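Local structure of probable leucine/isoleucine/valine-binding protein (Rhodopirellula baltica, 4KV7) at residues A30-I35 / G224-C229; Y138-A143 / A356-W361; P274-D279 / L297-V302; G310-K315 / E334-F339. The protein is a periplasmic binding protein of the leucine-binding family that probably binds branched-chain amino acids or related small ligands. The protein carries 1 engineered substitution. All blocks are in the same frame, centred on the assembly; numbering follows the deposited sequence.

Contact 1 (A30-I35 / G224-C229); sequences AAELGI and GTYEPC
Two helix N-termini face each other across what is, as in other type I periplasmic binding proteins, the cleft between the lobes: that of helix 31-50 and that of helix 226-238. Tyr-226, in the first turn of its helix, spans the gap. Its CG stands between the backbone N and the carbonyl carbon (chi1 55°), which sends the ring outward to meet the other helix. At the tip, OH accepts a hydrogen bond from the backbone N of Glu-32 at 2.9 Å, nearly straight at 163°. The neighbouring N of Ala-31 is also close, but is poorly angled for a bond. Helix 31-50 follows strand 16-24 and helix 226-238 follows strand 219-223, which belong to different sheets, as expected for the two lobes of this fold; the bond therefore probably bridges them. Because the hydroxyl sits at a helix N-terminus, the helix dipole would be expected to polarise it. The carbons of Glu-32 crowd the same end of the ring, CB lying 3.6 Å from Tyr-226 CZ. The Glu-32 chain bends at chi2 (-66°), carrying its carboxylate away from the tyrosine and toward a long, weak ion pair with Arg-258. Leu-33 CG approaches the ring edge at Tyr-226 CE1, 4.2 Å away. Farther back, Thr-225 CG2 rests loosely against Leu-33 CD1 at 4.3 Å, and both side chains also touch Phe-250.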
loop_
_atom_site.group_PDB
_atom_site.type_symbol
_atom_site.label_atom_id
_atom_site.label_comp_id
_atom_site.label_asym_id
_atom_site.label_seq_id
_atom_site.Cartn_x
_atom_site.Cartn_y
_atom_site.Cartn_z
ATOM N N ALA A 30 2.059 -6.217 -12.134
ATOM C CA ALA A 30 1.526 -5.501 -10.970
ATOM C C ALA A 30 1.274 -4.023 -11.285
ATOM O O ALA A 30 1.143 -3.201 -10.367
ATOM C CB ALA A 30 2.464 -5.648 -9.775
ATOM N N ALA A 31 1.192 -3.682 -12.571
ATOM C CA ALA A 31 1.066 -2.285 -13.002
ATOM C C ALA A 31 -0.092 -1.513 -12.384
ATOM O O ALA A 31 0.003 -0.303 -12.211
ATOM C CB ALA A 31 0.970 -2.203 -14.503
ATOM N N GLU A 32 -1.190 -2.187 -12.058
ATOM C CA GLU A 32 -2.323 -1.469 -11.484
ATOM C C GLU A 32 -1.952 -0.749 -10.191
ATOM O O GLU A 32 -2.529 0.287 -9.858
ATOM C CB GLU A 32 -3.500 -2.400 -11.241
ATOM C CG GLU A 32 -4.213 -2.792 -12.518
ATOM C CD GLU A 32 -4.889 -1.602 -13.183
ATOM O OE1 GLU A 32 -5.672 -0.901 -12.509
ATOM O OE2 GLU A 32 -4.626 -1.369 -14.379
ATOM N N LEU A 33 -0.983 -1.288 -9.460
ATOM C CA LEU A 33 -0.584 -0.687 -8.198
ATOM C C LEU A 33 0.099 0.654 -8.431
ATOM O O LEU A 33 -0.282 1.666 -7.834
ATOM C CB LEU A 33 0.325 -1.639 -7.421
ATOM C CG LEU A 33 -0.266 -3.015 -7.110
ATOM C CD1 LEU A 33 0.696 -3.851 -6.284
ATOM C CD2 LEU A 33 -1.625 -2.918 -6.412
ATOM N N GLY A 34 1.098 0.680 -9.307
ATOM C CA GLY A 34 1.813 1.921 -9.555
ATOM C C GLY A 34 0.990 2.923 -10.335
ATOM O O GLY A 34 1.034 4.125 -10.056
ATOM N N ILE A 35 0.248 2.439 -11.324
ATOM C CA ILE A 35 -0.592 3.319 -12.132
ATOM C C ILE A 35 -1.569 4.082 -11.251
ATOM O O ILE A 35 -1.737 5.299 -11.378
ATOM C CB ILE A 35 -1.350 2.524 -13.207
ATOM C CG1 ILE A 35 -0.376 2.076 -14.304
ATOM C CG2 ILE A 35 -2.466 3.353 -13.810
ATOM C CD1 ILE A 35 -0.947 1.074 -15.289
ATOM N N GLY A 224 0.498 -11.233 -1.468
ATOM C CA GLY A 224 0.896 -11.318 -2.852
ATOM C C GLY A 224 0.352 -10.162 -3.649
ATOM O O GLY A 224 0.003 -9.132 -3.079
ATOM N N THR A 225 0.310 -10.311 -4.969
ATOM C CA THR A 225 -0.304 -9.316 -5.841
ATOM C C THR A 225 -1.503 -9.929 -6.559
ATOM O O THR A 225 -1.676 -11.154 -6.579
ATOM C CB THR A 225 0.688 -8.779 -6.871
ATOM O OG1 THR A 225 1.227 -9.878 -7.611
ATOM C CG2 THR A 225 1.817 -8.007 -6.165
ATOM N N TYR A 226 -2.314 -9.076 -7.177
ATOM C CA TYR A 226 -3.591 -9.501 -7.729
ATOM C C TYR A 226 -3.502 -10.623 -8.749
ATOM O O TYR A 226 -4.346 -11.517 -8.736
ATOM C CB TYR A 226 -4.402 -8.320 -8.275
ATOM C CG TYR A 226 -3.681 -7.473 -9.297
ATOM C CD1 TYR A 226 -2.915 -6.376 -8.896
ATOM C CD2 TYR A 226 -3.790 -7.737 -10.657
ATOM C CE1 TYR A 226 -2.259 -5.583 -9.825
ATOM C CE2 TYR A 226 -3.136 -6.946 -11.588
ATOM C CZ TYR A 226 -2.377 -5.868 -11.166
ATOM O OH TYR A 226 -1.709 -5.064 -12.046
ATOM N N GLU A 227 -2.520 -10.604 -9.649
ATOM C CA GLU A 227 -2.457 -11.644 -10.677
ATOM C C GLU A 227 -2.242 -13.057 -10.097
ATOM O O GLU A 227 -3.060 -13.952 -10.344
ATOM C CB GLU A 227 -1.434 -11.341 -11.783
ATOM C CG GLU A 227 -1.520 -12.386 -12.892
ATOM C CD GLU A 227 -0.287 -12.498 -13.790
ATOM O OE1 GLU A 227 0.830 -12.126 -13.357
ATOM O OE2 GLU A 227 -0.446 -13.022 -14.910
ATOM N N PRO A 228 -1.154 -13.271 -9.339
ATOM C CA PRO A 228 -0.964 -14.615 -8.796
ATOM C C PRO A 228 -2.029 -14.977 -7.770
ATOM O O PRO A 228 -2.397 -16.151 -7.697
ATOM C CB PRO A 228 0.437 -14.554 -8.169
ATOM C CG PRO A 228 0.681 -13.116 -7.915
ATOM C CD PRO A 228 -0.009 -12.397 -9.024
ATOM N N CYS A 229 -2.532 -14.017 -7.000
ATOM C CA CYS A 229 -3.584 -14.335 -6.042
ATOM C C CYS A 229 -4.870 -14.763 -6.738
ATOM O O CYS A 229 -5.545 -15.701 -6.290
ATOM C CB CYS A 229 -3.822 -13.168 -5.091
ATOM S SG CYS A 229 -2.462 -12.947 -3.913
#

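Contact 2 (Y138-A143 / A356-W361); sequences YAEETA and ASSKVW. With FMT (formic acid), chain B.
The first turns of helix 138-151 run beside the irregular chain 356-361, with CA atoms 7.0 Å apart at Glu-140 and Ser-358 and 6.2 Å apart at Glu-141 and Val-360. The polar link is made on the solvent-facing side, where the exposed Ser-358 donates through OG to Glu-140 OE2 at 2.7 Å. The hydroxyl approaches from above the carboxylate, 36° out of its plane. Glu-140 is extended beyond CG and gains further grip through OE1, which accepts from Ser-137 N and Gln-355 NE2, so both oxygens are engaged. Segment 356-361 leads into strand 361-365 of the C-terminal lobe and, as in type I periplasmic binding proteins, appears to be one of the crossovers joining the lobes. At its start an ST turn forms, Lys-359 N donating to Ser-357 OG at 3.1 Å. Deeper in, Val-360 points at the helix. Its CG2, beside the backbone N, meets the helix backbone at Glu-140 O (4.0 Å) and reaches Glu-141 CG at 4.2 Å. The buried carboxylate of Glu-141 is satisfied by Thr-270 OG1 and Ser-249 OG. Tyr-138 faces a different way: its OH donates to O1 of a formic acid molecule, probably from the crystallisation liquor, at 2.6 Å, with O1 in the plane at the ring edge. Thr-95 and Tyr-68 bond the same molecule.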
loop_
_atom_site.group_PDB
_atom_site.type_symbol
_atom_site.label_atom_id
_atom_site.label_comp_id
_atom_site.label_asym_id
_atom_site.label_seq_id
_atom_site.Cartn_x
_atom_site.Cartn_y
_atom_site.Cartn_z
ATOM N N TYR A 138 2.130 -4.229 7.567
ATOM C CA TYR A 138 1.680 -5.609 7.366
ATOM C C TYR A 138 1.519 -6.327 8.707
ATOM O O TYR A 138 0.624 -7.172 8.851
ATOM C CB TYR A 138 2.603 -6.417 6.435
ATOM C CG TYR A 138 2.692 -5.875 5.023
ATOM C CD1 TYR A 138 1.559 -5.422 4.346
ATOM C CD2 TYR A 138 3.909 -5.811 4.373
ATOM C CE1 TYR A 138 1.644 -4.926 3.053
ATOM C CE2 TYR A 138 4.005 -5.325 3.084
ATOM C CZ TYR A 138 2.867 -4.876 2.434
ATOM O OH TYR A 138 2.917 -4.342 1.173
ATOM N N ALA A 139 2.379 -6.018 9.678
ATOM C CA ALA A 139 2.220 -6.586 11.013
ATOM C C ALA A 139 0.845 -6.223 11.576
ATOM O O ALA A 139 0.164 -7.066 12.173
ATOM C CB ALA A 139 3.321 -6.099 11.935
ATOM N N GLU A 140 0.446 -4.968 11.405
ATOM C CA GLU A 140 -0.862 -4.526 11.884
ATOM C C GLU A 140 -2.024 -5.167 11.121
ATOM O O GLU A 140 -3.028 -5.541 11.719
ATOM C CB GLU A 140 -0.926 -2.993 11.885
ATOM C CG GLU A 140 -0.005 -2.408 12.958
ATOM C CD GLU A 140 0.321 -0.929 12.800
ATOM O OE1 GLU A 140 0.332 -0.401 11.674
ATOM O OE2 GLU A 140 0.602 -0.295 13.837
ATOM N N GLU A 141 -1.896 -5.309 9.807
ATOM C CA GLU A 141 -2.959 -5.947 9.033
ATOM C C GLU A 141 -3.130 -7.402 9.431
ATOM O O GLU A 141 -4.257 -7.876 9.644
ATOM C CB GLU A 141 -2.692 -5.867 7.529
ATOM C CG GLU A 141 -2.735 -4.466 6.952
ATOM C CD GLU A 141 -2.602 -4.483 5.448
ATOM O OE1 GLU A 141 -3.431 -5.127 4.781
ATOM O OE2 GLU A 141 -1.655 -3.866 4.910
ATOM N N THR A 142 -2.012 -8.114 9.508
ATOM C CA THR A 142 -2.060 -9.542 9.831
ATOM C C THR A 142 -2.507 -9.808 11.257
ATOM O O THR A 142 -3.173 -10.808 11.520
ATOM C CB THR A 142 -0.729 -10.272 9.526
ATOM O OG1 THR A 142 0.346 -9.645 10.233
ATOM C CG2 THR A 142 -0.445 -10.294 8.021
ATOM N N ALA A 143 -2.161 -8.921 12.180
ATOM C CA ALA A 143 -2.639 -9.058 13.552
ATOM C C ALA A 143 -4.157 -8.943 13.575
ATOM O O ALA A 143 -4.835 -9.715 14.260
ATOM C CB ALA A 143 -2.003 -7.999 14.451
ATOM N N ALA A 356 2.080 7.514 10.140
ATOM C CA ALA A 356 0.995 8.424 10.471
ATOM C C ALA A 356 -0.233 7.719 11.032
ATOM O O ALA A 356 -0.909 8.256 11.908
ATOM C CB ALA A 356 0.622 9.253 9.260
ATOM N N SER A 357 -0.518 6.529 10.505
ATOM C CA SER A 357 -1.739 5.785 10.800
ATOM C C SER A 357 -1.422 4.338 11.155
ATOM O O SER A 357 -0.556 3.737 10.522
ATOM C CB SER A 357 -2.639 5.814 9.555
ATOM O OG SER A 357 -3.735 4.924 9.678
ATOM N N SER A 358 -2.131 3.771 12.130
ATOM C CA SER A 358 -2.105 2.321 12.384
ATOM C C SER A 358 -3.451 1.683 12.061
ATOM O O SER A 358 -3.672 0.510 12.350
ATOM C CB SER A 358 -1.723 2.000 13.834
ATOM O OG SER A 358 -0.338 2.192 14.068
ATOM N N LYS A 359 -4.355 2.447 11.456
ATOM C CA LYS A 359 -5.712 1.969 11.259
ATOM C C LYS A 359 -5.806 0.990 10.094
ATOM O O LYS A 359 -5.208 1.191 9.031
ATOM C CB LYS A 359 -6.660 3.142 11.048
ATOM C CG LYS A 359 -8.132 2.799 11.193
ATOM C CD LYS A 359 -8.915 4.003 11.703
ATOM C CE LYS A 359 -10.408 3.753 11.695
ATOM N NZ LYS A 359 -11.158 5.002 12.032
ATOM N N VAL A 360 -6.563 -0.074 10.319
ATOM C CA VAL A 360 -6.790 -1.109 9.321
ATOM C C VAL A 360 -8.296 -1.194 9.102
ATOM O O VAL A 360 -9.059 -1.363 10.064
ATOM C CB VAL A 360 -6.232 -2.460 9.803
ATOM C CG1 VAL A 360 -6.622 -3.586 8.852
ATOM C CG2 VAL A 360 -4.712 -2.377 9.979
ATOM N N TRP A 361 -8.721 -1.056 7.847
ATOM C CA TRP A 361 -10.127 -1.081 7.478
ATOM C C TRP A 361 -10.417 -2.331 6.676
ATOM O O TRP A 361 -10.109 -2.378 5.483
ATOM C CB TRP A 361 -10.450 0.103 6.578
ATOM C CG TRP A 361 -10.638 1.439 7.232
ATOM C CD1 TRP A 361 -11.815 1.978 7.674
ATOM C CD2 TRP A 361 -9.637 2.441 7.456
ATOM N NE1 TRP A 361 -11.606 3.238 8.164
ATOM C CE2 TRP A 361 -10.274 3.548 8.043
ATOM C CE3 TRP A 361 -8.257 2.503 7.224
ATOM C CZ2 TRP A 361 -9.588 4.703 8.391
ATOM C CZ3 TRP A 361 -7.580 3.650 7.562
ATOM C CH2 TRP A 361 -8.240 4.737 8.143
HETATM C C FMT B . 5.079 -5.383 -1.301
HETATM O O1 FMT B . 5.107 -4.784 -0.217
HETATM O O2 FMT B . 6.051 -5.559 -2.047
#

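Contact 3 (P274-D279 / L297-V302)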
loop_
_atom_site.group_PDB
_atom_site.type_symbol
_atom_site.label_atom_id
_atom_site.label_comp_id
_atom_site.label_asym_id
_atom_site.label_seq_id
_atom_site.Cartn_x
_atom_site.Cartn_y
_atom_site.Cartn_z
ATOM N N PRO A 274 -9.833 4.199 4.389
ATOM C CA PRO A 274 -11.271 3.927 4.469
ATOM C C PRO A 274 -11.819 3.621 3.077
ATOM O O PRO A 274 -11.106 3.687 2.074
ATOM C CB PRO A 274 -11.841 5.232 5.024
ATOM C CG PRO A 274 -10.872 6.267 4.584
ATOM C CD PRO A 274 -9.527 5.613 4.659
ATOM N N HIS A 275 -13.088 3.245 3.006
ATOM C CA HIS A 275 -13.642 2.855 1.725
ATOM C C HIS A 275 -13.814 4.087 0.849
ATOM O O HIS A 275 -14.202 5.148 1.330
ATOM C CB HIS A 275 -14.978 2.143 1.896
ATOM C CG HIS A 275 -15.336 1.307 0.717
ATOM N ND1 HIS A 275 -15.693 1.854 -0.498
ATOM C CD2 HIS A 275 -15.324 -0.033 0.540
ATOM C CE1 HIS A 275 -15.912 0.880 -1.366
ATOM N NE2 HIS A 275 -15.700 -0.275 -0.759
ATOM N N PHE A 276 -13.531 3.951 -0.441
ATOM C CA PHE A 276 -13.665 5.082 -1.359
ATOM C C PHE A 276 -15.105 5.524 -1.582
ATOM O O PHE A 276 -15.339 6.590 -2.155
ATOM C CB PHE A 276 -12.949 4.818 -2.688
ATOM C CG PHE A 276 -13.312 3.512 -3.338
ATOM C CD1 PHE A 276 -14.497 3.377 -4.038
ATOM C CD2 PHE A 276 -12.446 2.425 -3.274
ATOM C CE1 PHE A 276 -14.814 2.183 -4.662
ATOM C CE2 PHE A 276 -12.761 1.231 -3.888
ATOM C CZ PHE A 276 -13.942 1.108 -4.587
ATOM N N ASP A 277 -16.064 4.735 -1.098
ATOM C CA ASP A 277 -17.465 5.131 -1.140
ATOM C C ASP A 277 -17.917 5.821 0.154
ATOM O O ASP A 277 -19.079 6.222 0.266
ATOM C CB ASP A 277 -18.372 3.928 -1.433
ATOM C CG ASP A 277 -18.237 3.421 -2.866
ATOM O OD1 ASP A 277 -17.903 4.219 -3.766
ATOM O OD2 ASP A 277 -18.487 2.217 -3.096
ATOM N N SER A 278 -17.011 5.960 1.118
ATOM C CA SER A 278 -17.312 6.582 2.419
ATOM C C SER A 278 -17.684 8.050 2.285
ATOM O O SER A 278 -17.271 8.716 1.332
ATOM C CB SER A 278 -16.086 6.485 3.340
ATOM O OG SER A 278 -16.285 7.210 4.550
ATOM N N ASP A 279 -18.423 8.573 3.256
ATOM C CA ASP A 279 -18.731 9.993 3.225
ATOM C C ASP A 279 -17.859 10.798 4.184
ATOM O O ASP A 279 -18.129 11.961 4.452
ATOM C CB ASP A 279 -20.219 10.224 3.448
ATOM C CG ASP A 279 -21.060 9.565 2.375
ATOM O OD1 ASP A 279 -20.613 9.539 1.202
ATOM O OD2 ASP A 279 -22.155 9.068 2.701
ATOM N N LEU A 297 -11.502 7.390 -14.906
ATOM C CA LEU A 297 -10.786 6.463 -14.029
ATOM C C LEU A 297 -11.692 5.917 -12.949
ATOM O O LEU A 297 -12.373 6.678 -12.272
ATOM C CB LEU A 297 -9.599 7.137 -13.345
ATOM C CG LEU A 297 -8.495 7.655 -14.252
ATOM C CD1 LEU A 297 -7.477 8.420 -13.426
ATOM C CD2 LEU A 297 -7.824 6.522 -15.024
ATOM N N PRO A 298 -11.679 4.596 -12.748
ATOM C CA PRO A 298 -12.434 4.021 -11.633
ATOM C C PRO A 298 -11.791 4.389 -10.307
ATOM O O PRO A 298 -10.569 4.547 -10.234
ATOM C CB PRO A 298 -12.301 2.518 -11.868
ATOM C CG PRO A 298 -10.993 2.378 -12.579
ATOM C CD PRO A 298 -10.918 3.577 -13.488
ATOM N N LEU A 299 -12.604 4.531 -9.274
ATOM C CA LEU A 299 -12.076 4.736 -7.930
ATOM C C LEU A 299 -11.428 3.446 -7.434
ATOM O O LEU A 299 -11.792 2.357 -7.880
ATOM C CB LEU A 299 -13.190 5.154 -6.979
ATOM C CG LEU A 299 -13.978 6.395 -7.399
ATOM C CD1 LEU A 299 -15.017 6.734 -6.349
ATOM C CD2 LEU A 299 -13.042 7.571 -7.656
ATOM N N SER A 300 -10.463 3.560 -6.528
ATOM C CA SER A 300 -9.848 2.375 -5.937
ATOM C C SER A 300 -9.216 2.700 -4.598
ATOM O O SER A 300 -8.923 3.862 -4.299
ATOM C CB SER A 300 -8.788 1.784 -6.869
ATOM O OG SER A 300 -7.645 2.616 -6.972
ATOM N N PHE A 301 -8.991 1.673 -3.788
ATOM C CA PHE A 301 -8.273 1.886 -2.539
ATOM C C PHE A 301 -6.857 2.382 -2.812
ATOM O O PHE A 301 -6.286 3.090 -1.993
ATOM C CB PHE A 301 -8.209 0.616 -1.685
ATOM C CG PHE A 301 -9.556 0.013 -1.382
ATOM C CD1 PHE A 301 -10.440 0.637 -0.507
ATOM C CD2 PHE A 301 -9.937 -1.178 -1.972
ATOM C CE1 PHE A 301 -11.687 0.081 -0.242
ATOM C CE2 PHE A 301 -11.187 -1.734 -1.711
ATOM C CZ PHE A 301 -12.051 -1.108 -0.838
ATOM N N VAL A 302 -6.292 1.985 -3.949
ATOM C CA VAL A 302 -4.922 2.339 -4.279
ATOM C C VAL A 302 -4.810 3.833 -4.581
ATOM O O VAL A 302 -3.960 4.531 -4.021
ATOM C CB VAL A 302 -4.399 1.494 -5.460
ATOM C CG1 VAL A 302 -2.980 1.902 -5.810
ATOM C CG2 VAL A 302 -4.451 -0.001 -5.132
#
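Phe-276 leaves the backbone with CG placed between N and C (chi1 51°), the sterically tighter rotamer, its CB directed at segment 297-302. From CB the ring lies alongside the Leu-299 to Phe-301 backbone. CG and CD1 come first against Leu-299, whose CB lies 3.7 Å from Phe-276 CD1, and CE1 skirts the same methylene. At the other edge of the ring, Phe-276 CD2 presses on the backbone at Ser-300 C, 3.5 Å away, while CE2 stands over the centre of the Phe-301 ring, 3.8 Å above its plane. The tip, CZ, reaches the carbonyl oxygen of Leu-299. One face of Phe-276 thus covers the Leu-299 to Ser-300 peptide; the opposite face carries His-275 CE1 over its centre. The Phe-276 edge meets the Phe-301 face at a tilt, with planes 52° apart. Phe-301 in turn directs its own edge at the face of His-275, ring centroids 5.0 Å apart and planes at 81°, a T-shaped pair that completes an aromatic cluster. The imidazole is fixed by Asp-277 N, which donates to His-275 ND1 at 3.0 Å in the ring plane, within the type I turn 275-278. With ND1 accepting, NE2, bonded to Ser-370 OG, is the likely protonated nitrogen. The cluster lies where the chain leaves strand 268-271 and where helix 301-319 starts: Tyr-286 of helix 281-293 packs on Phe-276 and Leu-299, and Asp-254 of helix 253-260 accepts from Phe-301 N.

Contact 4 (G310-K315 / E334-F339); sequences GRILVK and EQLGQF
The Phe-339 ring has the carbonyl oxygen of Gly-337 at its edge, in plane, while Lys-315 CE and Ile-312 CG2 approach obliquely. Here helix 301-319 of the periplasmic-binding-protein fold packs against the chain that leaves helix 326-335 and turns into an extended run. The chain leaves helical angles at Gly-337, with a positive phi of 61°, and turns a corner at Gln-338. Gly-337 and Phe-339 make backbone hydrogen bonds with Leu-349 and Leu-347 respectively, which ties this return to strand 347-349. Leu-336 and Phe-339 both face helix 301-319. There they meet Ile-312 and Lys-315, one helical turn apart. Leu-336 divides its two methyls between these partners: CD1 touches Ile-312 CG2 at 3.7 Å, and CD2 lies against Lys-315 CG at 3.8 Å. The same Ile-312 methyl, anti to its backbone N, also faces the ring tip at Phe-339 CZ, 4.2 Å off. The chi1 of Phe-339 (66°) sets CG over the backbone, flanked by N and C, and the side chain runs antiparallel to that of Lys-315. Ile-312 is buried further by Leu-347 and Phe-113, whereas Lys-315 lies at the exposed margin and contributes its aliphatic stem. That stem runs extended from CG anti to the backbone N as far as CE, which rests 3.9 Å from Phe-339 CD2, and then bends at chi4 (74°) to turn NZ aside.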
loop_
_atom_site.group_PDB
_atom_site.type_symbol
_atom_site.label_atom_id
_atom_site.label_comp_id
_atom_site.label_asym_id
_atom_site.label_seq_id
_atom_site.Cartn_x
_atom_site.Cartn_y
_atom_site.Cartn_z
ATOM N N GLY A 310 -0.513 12.500 -1.323
ATOM C CA GLY A 310 -0.400 13.813 -1.933
ATOM C C GLY A 310 -0.928 14.914 -1.026
ATOM O O GLY A 310 -0.304 15.977 -0.897
ATOM N N ARG A 311 -2.076 14.676 -0.394
ATOM C CA ARG A 311 -2.665 15.654 0.518
ATOM C C ARG A 311 -1.749 15.959 1.698
ATOM O O ARG A 311 -1.579 17.113 2.077
ATOM C CB ARG A 311 -4.028 15.174 1.034
ATOM C CG ARG A 311 -5.197 15.335 0.065
ATOM C CD ARG A 311 -5.632 16.787 -0.064
ATOM N NE ARG A 311 -6.084 17.310 1.220
ATOM C CZ ARG A 311 -7.320 17.171 1.695
ATOM N NH1 ARG A 311 -8.249 16.545 0.982
ATOM N NH2 ARG A 311 -7.637 17.679 2.881
ATOM N N ILE A 312 -1.160 14.923 2.286
ATOM C CA ILE A 312 -0.260 15.127 3.418
ATOM C C ILE A 312 0.996 15.882 2.998
ATOM O O ILE A 312 1.436 16.804 3.688
ATOM C CB ILE A 312 0.111 13.795 4.095
ATOM C CG1 ILE A 312 -1.146 13.120 4.653
ATOM C CG2 ILE A 312 1.142 14.018 5.198
ATOM C CD1 ILE A 312 -0.927 11.692 5.094
ATOM N N LEU A 313 1.557 15.504 1.858
ATOM C CA LEU A 313 2.722 16.192 1.316
ATOM C C LEU A 313 2.446 17.678 1.104
ATOM O O LEU A 313 3.239 18.534 1.520
ATOM C CB LEU A 313 3.143 15.551 -0.002
ATOM C CG LEU A 313 4.344 16.206 -0.679
ATOM C CD1 LEU A 313 5.591 16.082 0.182
ATOM C CD2 LEU A 313 4.549 15.591 -2.050
ATOM N N VAL A 314 1.315 17.991 0.471
ATOM C CA VAL A 314 0.951 19.384 0.233
ATOM C C VAL A 314 0.761 20.143 1.543
ATOM O O VAL A 314 1.240 21.269 1.683
ATOM C CB VAL A 314 -0.297 19.483 -0.681
ATOM C CG1 VAL A 314 -0.867 20.895 -0.681
ATOM C CG2 VAL A 314 0.045 19.022 -2.104
ATOM N N LYS A 315 0.080 19.527 2.505
ATOM C CA LYS A 315 -0.071 20.131 3.823
ATOM C C LYS A 315 1.290 20.463 4.442
ATOM O O LYS A 315 1.500 21.569 4.947
ATOM C CB LYS A 315 -0.874 19.203 4.741
ATOM C CG LYS A 315 -1.150 19.768 6.135
ATOM C CD LYS A 315 -2.075 18.840 6.921
ATOM C CE LYS A 315 -2.393 19.365 8.311
ATOM N NZ LYS A 315 -3.362 20.501 8.253
ATOM N N GLU A 334 7.731 16.084 9.826
ATOM C CA GLU A 334 7.828 15.797 11.255
ATOM C C GLU A 334 7.101 16.833 12.110
ATOM O O GLU A 334 6.667 16.533 13.224
ATOM C CB GLU A 334 9.294 15.665 11.672
ATOM C CG GLU A 334 9.960 14.457 11.031
ATOM C CD GLU A 334 11.398 14.250 11.459
ATOM O OE1 GLU A 334 11.997 15.180 12.035
ATOM O OE2 GLU A 334 11.926 13.146 11.212
ATOM N N GLN A 335 6.958 18.046 11.585
ATOM C CA GLN A 335 6.290 19.125 12.299
ATOM C C GLN A 335 4.767 19.001 12.234
ATOM O O GLN A 335 4.059 19.725 12.932
ATOM C CB GLN A 335 6.737 20.473 11.722
ATOM C CG GLN A 335 6.351 21.690 12.543
ATOM N N LEU A 336 4.255 18.087 11.413
ATOM C CA LEU A 336 2.805 17.910 11.312
ATOM C C LEU A 336 2.169 17.562 12.665
ATOM O O LEU A 336 1.039 17.978 12.955
ATOM C CB LEU A 336 2.447 16.847 10.268
ATOM C CG LEU A 336 2.606 17.255 8.802
ATOM C CD1 LEU A 336 2.548 16.023 7.910
ATOM C CD2 LEU A 336 1.530 18.247 8.408
ATOM N N GLY A 337 2.899 16.827 13.503
ATOM C CA GLY A 337 2.393 16.465 14.818
ATOM C C GLY A 337 1.124 15.638 14.729
ATOM O O GLY A 337 0.993 14.777 13.861
ATOM N N GLN A 338 0.195 15.878 15.649
ATOM C CA GLN A 338 -1.119 15.264 15.546
ATOM C C GLN A 338 -1.998 16.147 14.678
ATOM O O GLN A 338 -2.176 17.334 14.964
ATOM C CB GLN A 338 -1.759 15.040 16.917
ATOM C CG GLN A 338 -3.071 14.279 16.811
ATOM C CD GLN A 338 -3.680 13.966 18.156
ATOM O OE1 GLN A 338 -3.056 13.322 19.002
ATOM N NE2 GLN A 338 -4.909 14.423 18.367
ATOM N N PHE A 339 -2.536 15.581 13.610
ATOM C CA PHE A 339 -3.295 16.377 12.656
ATOM C C PHE A 339 -4.486 15.611 12.105
ATOM O O PHE A 339 -4.581 14.389 12.228
ATOM C CB PHE A 339 -2.395 16.918 11.531
ATOM C CG PHE A 339 -1.808 15.857 10.634
ATOM C CD1 PHE A 339 -0.724 15.093 11.052
ATOM C CD2 PHE A 339 -2.312 15.656 9.358
ATOM C CE1 PHE A 339 -0.177 14.133 10.229
ATOM C CE2 PHE A 339 -1.766 14.698 8.529
ATOM C CZ PHE A 339 -0.697 13.933 8.961
#

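In the fold
Contacts 1 and 2 each join elements far apart in sequence, whereas contacts 3 and 4 close short loops and share helix 301-319, at its start and its middle. None is wholly core: each pairs buried residues with partly exposed or exposed ones. Their chemistry differs accordingly. Contacts 1 and 2, nearer the chain's centre, each have one hydrogen bond between their segments, from a helix amide in one and to a carboxylate in the other; contact 3 relies on aromatic rings and contact 4, farthest out, on aliphatic carbons and one ring. Contact 3 links the first two: Val-302 CG1 lies 3.4 Å from Leu-33 O, and Pro-274 N 3.5 Å from Trp-361 CD2.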